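PDB 3R6D: NAD-dependent epimerase/dehydratase from Veillonella parvula DSM 2008, which probably binds NAD(P) through a Rossmann-type domain and is likely to act as an NAD-dependent epimerase or dehydratase. Local coordinates for residues Asn146-Ile151 / Ala196-Phe201; Glu75-Gly80 / Arg101-Val106. All blocks are in the same frame, centred on the assembly; numbering follows the deposited sequence.

Contact 1: residues Asn146-Ile151 / Ala196-Phe201; sequences NLNYTI and ADETPF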
ATOM      1  N   ASN A 146       5.708  -4.480  16.079  1.00 15.42           N
ATOM      2  CA  ASN A 146       6.993  -3.919  16.250  1.00 15.88           C
ATOM      3  C   ASN A 146       7.708  -3.615  14.924  1.00 14.41           C
ATOM      4  O   ASN A 146       8.898  -3.300  14.888  1.00 17.00           O
ATOM      5  CB  ASN A 146       7.763  -4.972  17.085  1.00 17.59           C
ATOM      6  CG  ASN A 146       7.689  -6.431  16.451  1.00 17.46           C
ATOM      7  OD1 ASN A 146       7.702  -6.560  15.218  1.00 19.57           O
ATOM      8  ND2 ASN A 146       7.572  -7.498  17.285  1.00 17.20           N
ATOM      9  N   LEU A 147       6.961  -3.746  13.805  1.00 13.99           N
ATOM     10  CA  LEU A 147       7.552  -3.642  12.480  1.00 12.92           C
ATOM     11  C   LEU A 147       7.883  -2.193  12.167  1.00 11.57           C
ATOM     12  O   LEU A 147       7.237  -1.247  12.690  1.00 12.49           O
ATOM     13  CB  LEU A 147       6.608  -4.195  11.393  1.00 13.55           C
ATOM     14  CG  LEU A 147       6.277  -5.673  11.557  1.00 14.24           C
ATOM     15  CD1 LEU A 147       5.184  -6.102  10.605  1.00 16.74           C
ATOM     16  CD2 LEU A 147       7.523  -6.554  11.342  1.00 20.49           C
ATOM     17  N   ASN A 148       8.854  -1.982  11.282  1.00 11.75           N
ATOM     18  CA  ASN A 148       9.130  -0.664  10.785  1.00 11.75           C
ATOM     19  C   ASN A 148       8.154  -0.374   9.634  1.00 10.17           C
ATOM     20  O   ASN A 148       8.474  -0.570   8.447  1.00 10.48           O
ATOM     21  CB  ASN A 148      10.570  -0.514  10.329  1.00 12.53           C
ATOM     22  CG  ASN A 148      10.841   0.874   9.813  1.00 13.36           C
ATOM     23  OD1 ASN A 148      10.008   1.773  10.007  1.00 14.54           O
ATOM     24  ND2 ASN A 148      11.930   1.058   9.078  1.00 15.23           N
ATOM     25  N   TYR A 149       6.937   0.052  10.005  1.00 10.05           N
ATOM     26  CA  TYR A 149       5.848   0.234   9.060  1.00  9.61           C
ATOM     27  C   TYR A 149       5.774   1.646   8.535  1.00  8.44           C
ATOM     28  O   TYR A 149       6.092   2.624   9.243  1.00  8.91           O
ATOM     29  CB  TYR A 149       4.499  -0.183   9.685  1.00 10.81           C
ATOM     30  CG  TYR A 149       4.026   0.726  10.795  1.00  9.76           C
ATOM     31  CD1 TYR A 149       3.340   1.900  10.493  1.00 10.62           C
ATOM     32  CD2 TYR A 149       4.228   0.405  12.146  1.00 11.40           C
ATOM     33  CE1 TYR A 149       2.896   2.766  11.477  1.00 10.90           C
ATOM     34  CE2 TYR A 149       3.779   1.254  13.158  1.00 11.06           C
ATOM     35  CZ  TYR A 149       3.107   2.432  12.800  1.00 10.87           C
ATOM     36  OH  TYR A 149       2.624   3.316  13.760  1.00 12.58           O
ATOM     37  N   THR A 150       5.267   1.750   7.303  1.00  8.48           N
ATOM     38  CA  THR A 150       4.692   3.012   6.836  1.00  8.49           C
ATOM     39  C   THR A 150       3.291   2.692   6.336  1.00  7.45           C
ATOM     40  O   THR A 150       3.142   1.855   5.420  1.00  9.08           O
ATOM     41  CB  THR A 150       5.483   3.625   5.646  1.00  8.49           C
ATOM     42  OG1 THR A 150       6.899   3.587   5.904  1.00  9.53           O
ATOM     43  CG2 THR A 150       5.005   5.041   5.383  1.00 10.56           C
ATOM     44  N   ILE A 151       2.282   3.316   6.935  1.00  7.47           N
ATOM     45  CA  ILE A 151       0.920   3.203   6.434  1.00  7.70           C
ATOM     46  C   ILE A 151       0.686   4.374   5.513  1.00  7.81           C
ATOM     47  O   ILE A 151       1.012   5.518   5.862  1.00  8.77           O
ATOM     48  CB  ILE A 151      -0.083   3.162   7.597  1.00  8.20           C
ATOM     49  CG1 ILE A 151       0.104   1.853   8.412  1.00  9.29           C
ATOM     50  CG2 ILE A 151      -1.513   3.340   7.068  1.00  9.01           C
ATOM     51  CD1 ILE A 151      -0.598   1.891   9.749  1.00 12.15           C
ATOM     52  N   ALA A 196      17.034   7.977   1.164  1.00 15.47           N
ATOM     53  CA  ALA A 196      18.147   7.585   2.056  1.00 16.65           C
ATOM     54  C   ALA A 196      17.801   7.807   3.537  1.00 16.27           C
ATOM     55  O   ALA A 196      18.102   6.943   4.414  1.00 17.88           O
ATOM     56  CB  ALA A 196      19.415   8.340   1.684  1.00 18.43           C
ATOM     57  N   ASP A 197      17.207   8.964   3.825  1.00 15.25           N
ATOM     58  CA  ASP A 197      16.697   9.233   5.145  1.00 14.61           C
ATOM     59  C   ASP A 197      15.225   8.857   5.161  1.00 14.25           C
ATOM     60  O   ASP A 197      14.371   9.579   4.676  1.00 14.22           O
ATOM     61  CB  ASP A 197      16.909  10.698   5.511  1.00 15.67           C
ATOM     62  CG  ASP A 197      16.412  11.040   6.927  1.00 15.36           C
ATOM     63  OD1 ASP A 197      15.876  10.126   7.608  1.00 17.71           O
ATOM     64  OD2 ASP A 197      16.513  12.219   7.337  1.00 16.98           O
ATOM     65  N   GLU A 198      14.949   7.714   5.762  1.00 14.68           N
ATOM     66  CA  GLU A 198      13.581   7.204   5.812  1.00 14.90           C
ATOM     67  C   GLU A 198      12.914   7.449   7.163  1.00 15.95           C
ATOM     68  O   GLU A 198      11.842   6.896   7.441  1.00 16.59           O
ATOM     69  CB  GLU A 198      13.478   5.731   5.348  1.00 15.74           C
ATOM     70  CG  GLU A 198      14.103   4.697   6.277  1.00 17.38           C
ATOM     71  CD  GLU A 198      13.818   3.238   5.879  1.00 16.88           C
ATOM     72  OE1 GLU A 198      13.482   2.960   4.693  1.00 14.87           O
ATOM     73  OE2 GLU A 198      13.979   2.353   6.769  1.00 18.56           O
ATOM     74  N   THR A 199      13.513   8.302   7.996  0.60 16.01           N
ATOM     75  CA  THR A 199      12.914   8.584   9.297  0.60 17.20           C
ATOM     76  C   THR A 199      11.475   9.134   9.230  0.60 16.31           C
ATOM     77  O   THR A 199      10.665   8.767  10.083  0.60 16.57           O
ATOM     78  CB  THR A 199      13.818   9.446  10.206  0.60 18.64           C
ATOM     79  OG1 THR A 199      14.011  10.718   9.595  0.60 18.64           O
ATOM     80  CG2 THR A 199      15.168   8.760  10.432  0.60 21.20           C
ATOM     81  N   PRO A 200      11.125   9.974   8.222  1.00 16.27           N
ATOM     82  CA  PRO A 200       9.719  10.411   8.179  1.00 16.00           C
ATOM     83  C   PRO A 200       8.733   9.273   7.906  1.00 13.47           C
ATOM     84  O   PRO A 200       7.515   9.480   8.041  1.00 14.77           O
ATOM     85  CB  PRO A 200       9.663  11.404   7.012  1.00 16.05           C
ATOM     86  CG  PRO A 200      11.081  11.869   6.851  1.00 17.39           C
ATOM     87  CD  PRO A 200      11.941  10.671   7.198  1.00 17.36           C
ATOM     88  N   PHE A 201       9.246   8.106   7.494  1.00 13.24           N
ATOM     89  CA  PHE A 201       8.444   6.977   7.164  1.00 12.16           C
ATOM     90  C   PHE A 201       8.585   5.833   8.160  1.00 11.85           C
ATOM     91  O   PHE A 201       8.041   4.771   7.975  1.00 12.92           O
ATOM     92  CB  PHE A 201       8.819   6.519   5.754  1.00 12.39           C
ATOM     93  CG  PHE A 201       8.730   7.630   4.756  1.00 11.89           C
ATOM     94  CD1 PHE A 201       7.523   8.301   4.552  1.00 13.09           C
ATOM     95  CD2 PHE A 201       9.873   8.083   4.092  1.00 13.33           C
ATOM     96  CE1 PHE A 201       7.451   9.375   3.712  1.00 13.51           C
ATOM     97  CE2 PHE A 201       9.804   9.160   3.238  1.00 14.63           C
ATOM     98  CZ  PHE A 201       8.594   9.808   3.038  1.00 14.18           C
TER
HETATM   99  O   HOH W   1      11.337   3.905   7.594  1.00 22.39           O
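T150 carries the join between strand 148-151 and the loop 196-201. Its CB lies 3.6 Å from F201 O. OG1, beside the backbone N (chi1 -46°), donates to F201 O at 2.6 Å. The bond lies in the carbonyl plane, on a lone pair, with a C=O...donor angle of 135°. OG1 also sits 3.5 Å from F201 CB. CG2, anti to the backbone N, comes obliquely to F201 and reaches its CB at 4.1 Å. OG1 has a second partner in R102 NH2. An alanine here would lose both bonds of OG1 and would probably loosen the F201 carbonyl from the strand.

N148 makes a weaker link. Its CG is anti to the backbone N, and ND2 reaches E198 OE2 in a weak bond of 3.3 Å. The amide and carboxylate planes stand 77° apart. One water accepts from N148 ND2 and donates to E198 O. The other carboxylate oxygen, E198 OE1, is held by Y5 OH and by a salt bridge to R102 NE. In the loop, D197 OD1 accepts from T199 N at 3.0 Å. This Asx turn leads into the 3-10 segment 199-201, in the connection from helix 182-193 to strand 204-209 of a Rossmann-like sheet.

Contact 2: residues Glu75-Gly80 / Arg101-Val106; sequences EVVFVG and RRVIGV
Four backbone hydrogen bonds join strands 76-79 and 102-106. V77 N donates to R102 O at 3.0 Å, and V77 O accepts from I104 N. V79 N donates to I104 O at 2.8 Å, and V79 O accepts from V106 N. The last bond runs nearly along the C=O axis. At the start of the pair, a water donates to E75 O and accepts from R102 N.

Side chains pack on both faces. On one, F78 has CG anti to the backbone N (chi1 180°). Its CD1 lies 4.0 Å from I104 CG2, and CZ lies 3.7 Å from V106 CG2. V76 CG2 runs alongside the arginine stem, 3.7 Å from R102 CG. On the other face, V79 CG2 meets V103 CG2 at 3.7 Å. G105 has no side chain beside V79.

Helix 182-193 packs over V76, F78 and I104 through L193 and I189. The guanidinium of R102 turns away from strand 76-79, and its NH1 bonds N148 O on strand 148-158. Strands 8-11 and 148-158 flank the pair. The strand directions differ by 13°. Helix 85-96 lies between the two strands in sequence, so this is a parallel beta-alpha-beta unit of the Rossmann fold.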
ATOM      1  N   GLU A  75      13.649  -7.629   1.614  1.00  9.59           N
ATOM      2  CA  GLU A  75      14.141  -6.470   2.340  1.00  9.75           C
ATOM      3  C   GLU A  75      13.015  -5.502   2.683  1.00  9.49           C
ATOM      4  O   GLU A  75      13.185  -4.659   3.576  1.00 10.16           O
ATOM      5  CB  GLU A  75      15.252  -5.803   1.546  1.00  9.30           C
ATOM      6  CG  GLU A  75      16.470  -6.714   1.472  1.00 10.93           C
ATOM      7  CD  GLU A  75      17.499  -6.310   0.454  1.00 11.22           C
ATOM      8  OE1 GLU A  75      17.246  -5.410  -0.373  1.00 12.89           O
ATOM      9  OE2 GLU A  75      18.562  -6.945   0.484  1.00 14.57           O
ATOM     10  N   VAL A  76      11.900  -5.561   1.972  1.00  9.19           N
ATOM     11  CA  VAL A  76      10.738  -4.740   2.233  1.00  9.22           C
ATOM     12  C   VAL A  76       9.546  -5.509   1.695  1.00  8.44           C
ATOM     13  O   VAL A  76       9.673  -6.243   0.678  1.00  8.75           O
ATOM     14  CB  VAL A  76      10.870  -3.330   1.590  1.00  9.29           C
ATOM     15  CG1 VAL A  76      11.162  -3.374   0.056  1.00 11.04           C
ATOM     16  CG2 VAL A  76       9.630  -2.474   1.863  1.00  9.28           C
ATOM     17  N   VAL A  77       8.416  -5.394   2.391  1.00  8.45           N
ATOM     18  CA  VAL A  77       7.160  -5.998   1.955  1.00  8.59           C
ATOM     19  C   VAL A  77       6.152  -4.885   1.697  1.00  8.25           C
ATOM     20  O   VAL A  77       6.006  -3.986   2.548  1.00  8.58           O
ATOM     21  CB  VAL A  77       6.646  -7.007   3.020  1.00  9.07           C
ATOM     22  CG1 VAL A  77       5.278  -7.554   2.638  1.00 10.17           C
ATOM     23  CG2 VAL A  77       7.652  -8.166   3.147  1.00 10.45           C
ATOM     24  N   PHE A  78       5.494  -4.928   0.541  1.00  8.15           N
ATOM     25  CA  PHE A  78       4.399  -4.024   0.243  1.00  8.22           C
ATOM     26  C   PHE A  78       3.088  -4.759   0.432  1.00  8.38           C
ATOM     27  O   PHE A  78       2.916  -5.870  -0.083  1.00  9.73           O
ATOM     28  CB  PHE A  78       4.520  -3.511  -1.187  1.00  8.70           C
ATOM     29  CG  PHE A  78       3.392  -2.564  -1.567  1.00  9.05           C
ATOM     30  CD1 PHE A  78       3.403  -1.250  -1.130  1.00  9.38           C
ATOM     31  CD2 PHE A  78       2.326  -3.007  -2.356  1.00  9.47           C
ATOM     32  CE1 PHE A  78       2.355  -0.371  -1.456  1.00  9.54           C
ATOM     33  CE2 PHE A  78       1.299  -2.133  -2.738  1.00  9.34           C
ATOM     34  CZ  PHE A  78       1.314  -0.803  -2.289  1.00  9.45           C
ATOM     35  N   VAL A  79       2.165  -4.174   1.205  1.00  7.99           N
ATOM     36  CA  VAL A  79       0.852  -4.758   1.464  1.00  9.12           C
ATOM     37  C   VAL A  79      -0.188  -3.935   0.738  1.00  8.01           C
ATOM     38  O   VAL A  79      -0.519  -2.815   1.160  1.00  9.33           O
ATOM     39  CB  VAL A  79       0.552  -4.849   2.977  1.00  9.34           C
ATOM     40  CG1 VAL A  79      -0.778  -5.504   3.237  1.00 11.17           C
ATOM     41  CG2 VAL A  79       1.639  -5.605   3.699  1.00 10.31           C
ATOM     42  N   GLY A  80      -0.686  -4.466  -0.376  1.00  9.06           N
ATOM     43  CA  GLY A  80      -1.594  -3.691  -1.204  1.00  9.67           C
ATOM     44  C   GLY A  80      -2.966  -3.443  -0.609  1.00  9.77           C
ATOM     45  O   GLY A  80      -3.607  -2.455  -0.922  1.00 11.55           O
ATOM     46  N   ARG A 101      11.619  -6.675   8.750  0.50 12.96           N
ATOM     47  CA  ARG A 101      11.279  -5.474   9.524  0.50 13.48           C
ATOM     48  C   ARG A 101      10.460  -4.439   8.751  0.50 11.95           C
ATOM     49  O   ARG A 101       9.544  -3.810   9.324  0.50 12.95           O
ATOM     50  CB  ARG A 101      12.559  -4.808  10.046  0.50 14.29           C
ATOM     51  CG  ARG A 101      13.496  -5.777  10.742  0.50 17.61           C
ATOM     52  CD  ARG A 101      12.874  -6.305  12.013  0.50 20.94           C
ATOM     53  NE  ARG A 101      12.659  -5.210  12.951  0.50 22.73           N
ATOM     54  CZ  ARG A 101      11.564  -5.050  13.693  0.50 21.98           C
ATOM     55  NH1 ARG A 101      10.563  -5.913  13.636  0.50 18.43           N
ATOM     56  NH2 ARG A 101      11.474  -4.015  14.491  0.50 24.07           N
ATOM     57  N   ARG A 102      10.777  -4.254   7.468  1.00 10.68           N
ATOM     58  CA  ARG A 102      10.244  -3.087   6.712  1.00 10.51           C
ATOM     59  C   ARG A 102       8.976  -3.418   5.944  1.00  9.36           C
ATOM     60  O   ARG A 102       8.976  -4.352   5.116  1.00  9.63           O
ATOM     61  CB  ARG A 102      11.310  -2.559   5.763  1.00 10.95           C
ATOM     62  CG  ARG A 102      10.946  -1.231   5.114  1.00 10.38           C
ATOM     63  CD  ARG A 102      11.213  -0.071   6.056  1.00 11.57           C
ATOM     64  NE  ARG A 102      10.835   1.204   5.412  1.00 11.01           N
ATOM     65  CZ  ARG A 102       9.627   1.786   5.450  1.00 10.71           C
ATOM     66  NH1 ARG A 102       8.639   1.294   6.206  1.00 10.40           N
ATOM     67  NH2 ARG A 102       9.422   2.873   4.719  1.00 10.22           N
ATOM     68  N   VAL A 103       7.896  -2.691   6.241  1.00  8.94           N
ATOM     69  CA  VAL A 103       6.613  -2.955   5.569  1.00  9.46           C
ATOM     70  C   VAL A 103       5.967  -1.626   5.189  1.00  8.86           C
ATOM     71  O   VAL A 103       5.928  -0.696   5.997  1.00 10.24           O
ATOM     72  CB  VAL A 103       5.719  -3.920   6.423  1.00 11.59           C
ATOM     73  CG1 VAL A 103       5.373  -3.347   7.776  1.00 13.76           C
ATOM     74  CG2 VAL A 103       4.494  -4.349   5.643  1.00 13.43           C
ATOM     75  N   ILE A 104       5.473  -1.529   3.949  1.00  8.08           N
ATOM     76  CA  ILE A 104       4.692  -0.385   3.496  1.00  8.41           C
ATOM     77  C   ILE A 104       3.313  -0.921   3.138  1.00  7.47           C
ATOM     78  O   ILE A 104       3.213  -1.857   2.344  1.00  7.85           O
ATOM     79  CB  ILE A 104       5.356   0.282   2.261  1.00  8.33           C
ATOM     80  CG1 ILE A 104       6.731   0.841   2.629  1.00 10.30           C
ATOM     81  CG2 ILE A 104       4.446   1.382   1.704  1.00  9.16           C
ATOM     82  CD1 ILE A 104       7.615   1.157   1.435  1.00 10.60           C
ATOM     83  N   GLY A 105       2.258  -0.345   3.708  1.00  7.84           N
ATOM     84  CA  GLY A 105       0.911  -0.852   3.497  1.00  8.19           C
ATOM     85  C   GLY A 105      -0.056   0.256   3.127  1.00  7.66           C
ATOM     86  O   GLY A 105       0.107   1.401   3.564  1.00  8.53           O
ATOM     87  N   VAL A 106      -1.082  -0.087   2.353  1.00  8.41           N
ATOM     88  CA  VAL A 106      -2.106   0.823   1.921  1.00  8.34           C
ATOM     89  C   VAL A 106      -3.361   0.704   2.759  1.00  8.13           C
ATOM     90  O   VAL A 106      -3.939  -0.380   2.849  1.00  9.20           O
ATOM     91  CB  VAL A 106      -2.414   0.560   0.444  1.00  8.77           C
ATOM     92  CG1 VAL A 106      -3.702   1.209   0.051  1.00 10.98           C
ATOM     93  CG2 VAL A 106      -1.239   1.077  -0.416  1.00 11.42           C
TER
HETATM   94  O   HOH W   2      13.212  -5.550   6.548  1.00 15.27           O

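Overall arrangement
From the N terminus the chain lays down strands 8-11, 33-37 and 54-58 before it reaches strand 76-79, where contact 2 opens. It then runs through helix 85-96 and returns as strand 102-108, and contact 2 closes that loop. It continues through helices 117-125 and 129-144 to strand 148-158, where contact 1 opens. Contact 1 closes after helix 182-193, just before strand 204-209. The two loops follow in series and neither nest nor cross. The centres of contacts 1 and 2 are about 10 Å apart. Strands 102-108 and 148-158 are neighbours in one sheet. R101 meets 146-151, while R102 reaches both segments of contact 1, so R102 links the loop 196-201 to strand 102-108.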